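Long-range contacts in putative Scyalone Dehydratase (Novosphingobium aromaticivorans DSM 12444, PDB 3EF8), which is of unknown function but probably acts as a scytalone dehydratase-like lyase of the NTF2-like superfamily: residues A[16-20]-A[122-128]; A[108-114]-A[128-134]. All coordinates share one frame. Residues are numbered along the deposited sequence.

Contact 1 of 2, residues A[16-20]-A[122-128]; sequences MMFDY and QWKFKRR
Helix 16-20, within the long N-terminal helix 3-25, crosses strand 122-125 at -59°, with axes 9.5 Å apart at their closest; M16 and W123 are the nearest residues, CA to CA 6.7 Å. Beyond the strand, K126 and R127 form a classic bulge opposite T115 where the chain turns a corner, and R128 points back toward the helix. A long helix laid in the curve of the sheet is consistent with the cone-shaped NTF2-like fold. Selenomethionine M16 (chi1 t, then m, m) makes a CH-pi contact, its CE over the F125 ring and 3.7 Å from the centroid; SE, 3.3 Å from F125 CE2, adds a Met-aromatic contact, and CG is 3.3 Å from W123 O. F125 (m) turns its edge to the face of Y20 (t), centroids 5.6 Å apart and planes at 81°. R128 CZ also lies over Y20, 4.9 Å from the centroid, a longer cation-pi contact additional to its salt bridge with D114. Two waters span the seam, from M17 O (3.2 Å) to R128 NH1 (3.1 Å) and from D19 OD2 (2.8 Å) to Q122 NE2 (3.2 Å). Direct contacts are thus CH-pi, Met-aromatic, edge-to-face and cation-pi; polar links between the segments run through water.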
loop_
_atom_site.group_PDB
_atom_site.type_symbol
_atom_site.label_atom_id
_atom_site.label_comp_id
_atom_site.label_asym_id
_atom_site.label_seq_id
_atom_site.Cartn_x
_atom_site.Cartn_y
_atom_site.Cartn_z
HETATM N N MSE A 16 7.698 5.498 -11.464
HETATM C CA MSE A 16 7.945 4.545 -12.560
HETATM C C MSE A 16 7.389 3.195 -12.186
HETATM O O MSE A 16 6.748 2.516 -13.015
HETATM C CB MSE A 16 9.443 4.498 -12.882
HETATM C CG MSE A 16 9.809 3.631 -14.023
HETATM SE SE MSE A 16 9.907 1.731 -13.631
HETATM C CE MSE A 16 11.700 1.756 -12.758
HETATM N N MSE A 17 7.597 2.787 -10.936
HETATM C CA MSE A 17 7.115 1.489 -10.473
HETATM C C MSE A 17 5.581 1.429 -10.532
HETATM O O MSE A 17 5.007 0.379 -10.849
HETATM C CB MSE A 17 7.616 1.178 -9.076
HETATM C CG MSE A 17 9.177 1.093 -9.020
HETATM SE SE MSE A 17 9.852 0.935 -7.257
HETATM C CE MSE A 17 9.223 -0.837 -6.723
ATOM N N PHE A 18 4.953 2.547 -10.221
ATOM C CA PHE A 18 3.502 2.639 -10.256
ATOM C C PHE A 18 3.006 2.685 -11.664
ATOM O O PHE A 18 1.973 2.074 -12.012
ATOM C CB PHE A 18 2.996 3.845 -9.483
ATOM C CG PHE A 18 3.400 3.862 -8.026
ATOM C CD1 PHE A 18 3.656 2.679 -7.329
ATOM C CD2 PHE A 18 3.508 5.063 -7.346
ATOM C CE1 PHE A 18 4.040 2.701 -5.965
ATOM C CE2 PHE A 18 3.862 5.099 -6.012
ATOM C CZ PHE A 18 4.150 3.931 -5.322
ATOM N N ASP A 19 3.702 3.399 -12.528
ATOM C CA ASP A 19 3.335 3.395 -13.942
ATOM C C ASP A 19 3.418 1.997 -14.502
ATOM O O ASP A 19 2.578 1.543 -15.293
ATOM C CB ASP A 19 4.290 4.274 -14.760
ATOM C CG ASP A 19 4.066 5.764 -14.552
ATOM O OD1 ASP A 19 3.000 6.222 -14.060
ATOM O OD2 ASP A 19 4.995 6.537 -14.919
ATOM N N TYR A 20 4.441 1.250 -14.095
ATOM C CA TYR A 20 4.570 -0.147 -14.506
ATOM C C TYR A 20 3.354 -0.998 -14.127
ATOM O O TYR A 20 2.738 -1.666 -14.951
ATOM C CB TYR A 20 5.871 -0.797 -13.954
ATOM C CG TYR A 20 6.003 -2.278 -14.210
ATOM C CD1 TYR A 20 5.402 -3.181 -13.376
ATOM C CD2 TYR A 20 6.714 -2.764 -15.291
ATOM C CE1 TYR A 20 5.485 -4.570 -13.581
ATOM C CE2 TYR A 20 6.799 -4.157 -15.500
ATOM C CZ TYR A 20 6.180 -5.021 -14.634
ATOM O OH TYR A 20 6.215 -6.406 -14.816
ATOM N N GLN A 122 14.882 9.195 -17.616
ATOM C CA GLN A 122 13.866 8.196 -17.222
ATOM C C GLN A 122 14.457 7.021 -16.466
ATOM O O GLN A 122 15.413 6.376 -16.900
ATOM C CB GLN A 122 13.199 7.644 -18.478
ATOM C CG GLN A 122 12.229 6.465 -18.289
ATOM C CD GLN A 122 10.909 6.890 -17.652
ATOM O OE1 GLN A 122 10.248 7.808 -18.154
ATOM N NE2 GLN A 122 10.503 6.218 -16.552
ATOM N N TRP A 123 13.847 6.709 -15.321
ATOM C CA TRP A 123 14.206 5.491 -14.614
ATOM C C TRP A 123 13.631 4.291 -15.316
ATOM O O TRP A 123 12.490 4.292 -15.769
ATOM C CB TRP A 123 13.729 5.552 -13.147
ATOM C CG TRP A 123 14.528 6.558 -12.310
ATOM C CD1 TRP A 123 14.208 7.840 -12.051
ATOM C CD2 TRP A 123 15.800 6.327 -11.664
ATOM N NE1 TRP A 123 15.172 8.438 -11.259
ATOM C CE2 TRP A 123 16.171 7.530 -11.041
ATOM C CE3 TRP A 123 16.655 5.235 -11.580
ATOM C CZ2 TRP A 123 17.339 7.649 -10.292
ATOM C CZ3 TRP A 123 17.821 5.367 -10.837
ATOM C CH2 TRP A 123 18.141 6.558 -10.213
ATOM N N LYS A 124 14.434 3.261 -15.378
ATOM C CA LYS A 124 14.096 1.996 -15.998
ATOM C C LYS A 124 14.629 0.865 -15.179
ATOM O O LYS A 124 15.599 1.017 -14.443
ATOM C CB LYS A 124 14.685 1.913 -17.426
ATOM C CG LYS A 124 14.102 2.961 -18.352
ATOM C CD LYS A 124 14.583 2.742 -19.758
ATOM C CE LYS A 124 13.988 3.757 -20.690
ATOM N NZ LYS A 124 14.610 3.574 -22.056
ATOM N N PHE A 125 13.962 -0.270 -15.299
ATOM C CA PHE A 125 14.468 -1.478 -14.703
ATOM C C PHE A 125 15.658 -2.055 -15.418
ATOM O O PHE A 125 15.620 -2.293 -16.612
ATOM C CB PHE A 125 13.418 -2.592 -14.573
ATOM C CG PHE A 125 12.249 -2.215 -13.656
ATOM C CD1 PHE A 125 12.411 -2.199 -12.285
ATOM C CD2 PHE A 125 10.979 -1.927 -14.181
ATOM C CE1 PHE A 125 11.348 -1.888 -11.445
ATOM C CE2 PHE A 125 9.930 -1.578 -13.360
ATOM C CZ PHE A 125 10.111 -1.613 -11.995
ATOM N N LYS A 126 16.698 -2.349 -14.642
ATOM C CA LYS A 126 17.833 -3.141 -15.162
ATOM C C LYS A 126 17.737 -4.593 -14.701
ATOM O O LYS A 126 18.024 -5.519 -15.429
ATOM C CB LYS A 126 19.174 -2.524 -14.780
ATOM C CG LYS A 126 20.350 -3.297 -15.390
ATOM C CD LYS A 126 21.451 -2.335 -15.802
ATOM C CE LYS A 126 22.647 -3.048 -16.465
ATOM N NZ LYS A 126 23.356 -3.915 -15.524
ATOM N N ARG A 127 17.296 -4.802 -13.457
ATOM C CA ARG A 127 17.014 -6.129 -12.955
ATOM C C ARG A 127 15.783 -6.094 -12.065
ATOM O O ARG A 127 15.614 -5.163 -11.298
ATOM C CB ARG A 127 18.182 -6.716 -12.134
ATOM C CG ARG A 127 17.888 -8.138 -11.691
ATOM C CD ARG A 127 19.140 -8.869 -11.126
ATOM N NE ARG A 127 18.747 -10.064 -10.363
ATOM C CZ ARG A 127 18.579 -11.257 -10.920
ATOM N NH1 ARG A 127 18.776 -11.395 -12.225
ATOM N NH2 ARG A 127 18.207 -12.295 -10.201
ATOM N N ARG A 128 14.922 -7.100 -12.212
ATOM C CA ARG A 128 13.842 -7.378 -11.253
ATOM C C ARG A 128 13.899 -8.816 -10.832
ATOM O O ARG A 128 13.901 -9.725 -11.687
ATOM C CB ARG A 128 12.443 -7.141 -11.815
ATOM C CG ARG A 128 12.194 -5.823 -12.399
ATOM C CD ARG A 128 10.714 -5.491 -12.350
ATOM N NE ARG A 128 10.333 -5.062 -10.998
ATOM C CZ ARG A 128 9.197 -4.477 -10.675
ATOM N NH1 ARG A 128 8.215 -4.376 -11.553
ATOM N NH2 ARG A 128 9.059 -3.985 -9.472
HETATM O O HOH W 1 6.200 -2.480 -10.085
HETATM O O HOH W 2 7.797 6.827 -15.057
#

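Contact 2 of 2, residues A[108-114]-A[128-134]; sequences LYGQYFD and RELRTTM
R128 and D114 form a two-pronged salt bridge, NE to OD1 2.9 Å and NH2 to OD2 2.8 Å, within the antiparallel hairpin of strands 106-119 and 122-136, on the side nearer the turn. The segments run at 145°. Q111-R131 and F113-E129 are hydrogen-bonded pairs (Q111 N-R131 O, R131 N-Q111 O and F113 N-E129 O 2.8 Å, E129 N-F113 O 2.9 Å); G110-T132, Y112-L130 and D114-R128 are non-hydrogen-bonded. Y109-M134 is hydrogen-bonded (Y109 N-M134 O 3.0 Å) at a classic bulge: Y109 O receives T133 N at 2.9 Å and M134 N at 3.3 Å, and T133, first bulge residue, takes helical phi/psi (-69/-44). Each face has its cation-pi stack. The R128 guanidinium lies flat on Y112, centres 3.7 Å apart, with L130 CD1 over the opposite ring face and L108 CD2 4.0 Å from L130 CD2. On the other, R131 covers F113 at 3.8 Å between centres, held by E129 OE2 2.7 Å from R131 NE, and Y109 CD2 lies 3.7 Å from M134 CG.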
loop_
_atom_site.group_PDB
_atom_site.type_symbol
_atom_site.label_atom_id
_atom_site.label_comp_id
_atom_site.label_asym_id
_atom_site.label_seq_id
_atom_site.Cartn_x
_atom_site.Cartn_y
_atom_site.Cartn_z
ATOM N N LEU A 108 -0.993 -13.353 -5.376
ATOM C CA LEU A 108 0.438 -13.378 -5.151
ATOM C C LEU A 108 0.770 -12.354 -4.065
ATOM O O LEU A 108 0.385 -11.194 -4.149
ATOM C CB LEU A 108 1.220 -13.031 -6.427
ATOM C CG LEU A 108 2.692 -12.591 -6.201
ATOM C CD1 LEU A 108 3.326 -13.853 -5.865
ATOM C CD2 LEU A 108 3.281 -11.977 -7.492
ATOM N N TYR A 109 1.463 -12.834 -3.049
ATOM C CA TYR A 109 2.074 -12.002 -2.000
ATOM C C TYR A 109 3.564 -12.072 -2.221
ATOM O O TYR A 109 4.140 -13.150 -2.143
ATOM C CB TYR A 109 1.742 -12.496 -0.621
ATOM C CG TYR A 109 0.282 -12.676 -0.339
ATOM C CD1 TYR A 109 -0.506 -11.646 0.154
ATOM C CD2 TYR A 109 -0.310 -13.911 -0.588
ATOM C CE1 TYR A 109 -1.859 -11.836 0.427
ATOM C CE2 TYR A 109 -1.637 -14.124 -0.281
ATOM C CZ TYR A 109 -2.409 -13.080 0.209
ATOM O OH TYR A 109 -3.743 -13.296 0.510
ATOM N N GLY A 110 4.199 -10.957 -2.566
ATOM C CA GLY A 110 5.573 -11.041 -2.993
ATOM C C GLY A 110 6.446 -9.892 -2.532
ATOM O O GLY A 110 5.967 -8.928 -1.907
ATOM N N GLN A 111 7.710 -10.040 -2.843
ATOM C CA GLN A 111 8.733 -9.015 -2.655
ATOM C C GLN A 111 9.451 -8.819 -3.960
ATOM O O GLN A 111 9.810 -9.816 -4.615
ATOM C CB GLN A 111 9.750 -9.462 -1.600
ATOM C CG GLN A 111 9.148 -9.894 -0.298
ATOM C CD GLN A 111 10.199 -10.495 0.658
ATOM O OE1 GLN A 111 11.317 -10.819 0.215
ATOM N NE2 GLN A 111 9.839 -10.679 1.919
ATOM N N TYR A 112 9.709 -7.596 -4.343
ATOM C CA TYR A 112 10.566 -7.316 -5.463
ATOM C C TYR A 112 11.896 -6.780 -5.021
ATOM O O TYR A 112 11.944 -5.831 -4.264
ATOM C CB TYR A 112 9.925 -6.301 -6.414
ATOM C CG TYR A 112 9.057 -6.871 -7.481
ATOM C CD1 TYR A 112 9.625 -7.615 -8.486
ATOM C CD2 TYR A 112 7.721 -6.641 -7.502
ATOM C CE1 TYR A 112 8.906 -8.134 -9.507
ATOM C CE2 TYR A 112 6.933 -7.177 -8.583
ATOM C CZ TYR A 112 7.566 -7.897 -9.551
ATOM O OH TYR A 112 6.848 -8.483 -10.616
ATOM N N PHE A 113 12.953 -7.362 -5.580
ATOM C CA PHE A 113 14.316 -6.887 -5.398
ATOM C C PHE A 113 14.756 -6.401 -6.767
ATOM O O PHE A 113 15.013 -7.198 -7.661
ATOM C CB PHE A 113 15.228 -7.962 -4.818
ATOM C CG PHE A 113 15.012 -8.190 -3.359
ATOM C CD1 PHE A 113 13.910 -8.889 -2.911
ATOM C CD2 PHE A 113 15.854 -7.634 -2.425
ATOM C CE1 PHE A 113 13.672 -9.029 -1.559
ATOM C CE2 PHE A 113 15.606 -7.817 -1.076
ATOM C CZ PHE A 113 14.528 -8.520 -0.664
ATOM N N ASP A 114 14.848 -5.098 -6.933
ATOM C CA ASP A 114 15.096 -4.466 -8.195
ATOM C C ASP A 114 16.362 -3.625 -8.196
ATOM O O ASP A 114 16.797 -3.125 -7.154
ATOM C CB ASP A 114 13.917 -3.513 -8.527
ATOM C CG ASP A 114 12.548 -4.207 -8.610
ATOM O OD1 ASP A 114 12.471 -5.353 -9.129
ATOM O OD2 ASP A 114 11.559 -3.540 -8.182
ATOM N N ARG A 128 14.922 -7.100 -12.212
ATOM C CA ARG A 128 13.842 -7.378 -11.253
ATOM C C ARG A 128 13.899 -8.816 -10.832
ATOM O O ARG A 128 13.901 -9.725 -11.687
ATOM C CB ARG A 128 12.443 -7.141 -11.815
ATOM C CG ARG A 128 12.194 -5.823 -12.399
ATOM C CD ARG A 128 10.714 -5.491 -12.350
ATOM N NE ARG A 128 10.333 -5.062 -10.998
ATOM C CZ ARG A 128 9.197 -4.477 -10.675
ATOM N NH1 ARG A 128 8.215 -4.376 -11.553
ATOM N NH2 ARG A 128 9.059 -3.985 -9.472
ATOM N N GLU A 129 13.879 -9.043 -9.534
ATOM C CA GLU A 129 13.831 -10.363 -8.988
ATOM C C GLU A 129 12.613 -10.438 -8.079
ATOM O O GLU A 129 12.513 -9.720 -7.087
ATOM C CB GLU A 129 15.086 -10.695 -8.210
ATOM C CG GLU A 129 15.029 -12.014 -7.510
ATOM C CD GLU A 129 16.309 -12.347 -6.795
ATOM O OE1 GLU A 129 17.394 -12.243 -7.414
ATOM O OE2 GLU A 129 16.226 -12.764 -5.649
ATOM N N LEU A 130 11.648 -11.270 -8.438
ATOM C CA LEU A 130 10.476 -11.509 -7.607
ATOM C C LEU A 130 10.736 -12.624 -6.681
ATOM O O LEU A 130 11.148 -13.731 -7.126
ATOM C CB LEU A 130 9.263 -11.859 -8.447
ATOM C CG LEU A 130 8.023 -12.217 -7.673
ATOM C CD1 LEU A 130 7.408 -11.016 -6.940
ATOM C CD2 LEU A 130 6.980 -12.832 -8.627
ATOM N N ARG A 131 10.510 -12.388 -5.388
ATOM C CA ARG A 131 10.564 -13.428 -4.367
ATOM C C ARG A 131 9.135 -13.612 -3.872
ATOM O O ARG A 131 8.444 -12.660 -3.582
ATOM C CB ARG A 131 11.525 -13.082 -3.234
ATOM C CG ARG A 131 12.941 -12.884 -3.740
ATOM C CD ARG A 131 13.909 -12.620 -2.606
ATOM N NE ARG A 131 15.215 -12.290 -3.146
ATOM C CZ ARG A 131 16.214 -11.770 -2.444
ATOM N NH1 ARG A 131 16.077 -11.538 -1.142
ATOM N NH2 ARG A 131 17.350 -11.492 -3.049
ATOM N N THR A 132 8.649 -14.852 -3.859
ATOM C CA THR A 132 7.278 -15.164 -3.568
ATOM C C THR A 132 7.122 -15.565 -2.116
ATOM O O THR A 132 7.621 -16.578 -1.645
ATOM C CB THR A 132 6.750 -16.265 -4.536
ATOM O OG1 THR A 132 6.801 -15.765 -5.877
ATOM C CG2 THR A 132 5.330 -16.629 -4.225
ATOM N N THR A 133 6.469 -14.701 -1.364
ATOM C CA THR A 133 6.204 -14.921 0.041
ATOM C C THR A 133 5.222 -16.033 0.247
ATOM O O THR A 133 5.408 -16.899 1.094
ATOM C CB THR A 133 5.664 -13.607 0.666
ATOM O OG1 THR A 133 6.569 -12.566 0.313
ATOM C CG2 THR A 133 5.495 -13.698 2.188
HETATM N N MSE A 134 4.178 -16.013 -0.573
HETATM C CA MSE A 134 3.200 -17.071 -0.631
HETATM C C MSE A 134 2.204 -16.727 -1.685
HETATM O O MSE A 134 2.185 -15.617 -2.213
HETATM C CB MSE A 134 2.526 -17.281 0.700
HETATM C CG MSE A 134 2.002 -16.056 1.298
HETATM SE SE MSE A 134 1.994 -16.315 3.229
HETATM C CE MSE A 134 0.442 -15.339 3.493
HETATM O O HOH W 3 5.268 -10.142 0.715
HETATM O O HOH W 4 13.859 -11.680 0.801
#

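How the contacts relate
The two contacts illustrate how one bent strand can serve two layers. Their centres lie about 15 Å apart, on opposite sides of the chain's centre, yet both use strand 122-136, and R128 belongs to each. Along the chain the segments alternate: 16-20, 108-114, 122-128, 128-134. Contact 1 lays the N-terminal helix on the sheet across a long sequence separation, whereas contact 2 joins the two arms of the hairpin, strands 106-119 and 122-136. They touch where D114 OD2 approaches F125 CE1 (3.7 Å) and M17 CE (3.9 Å), so a buried charge pair borders the helix-sheet interface. Beyond, Y109 and M134 of contact 2 pack on I96 of the third subunit.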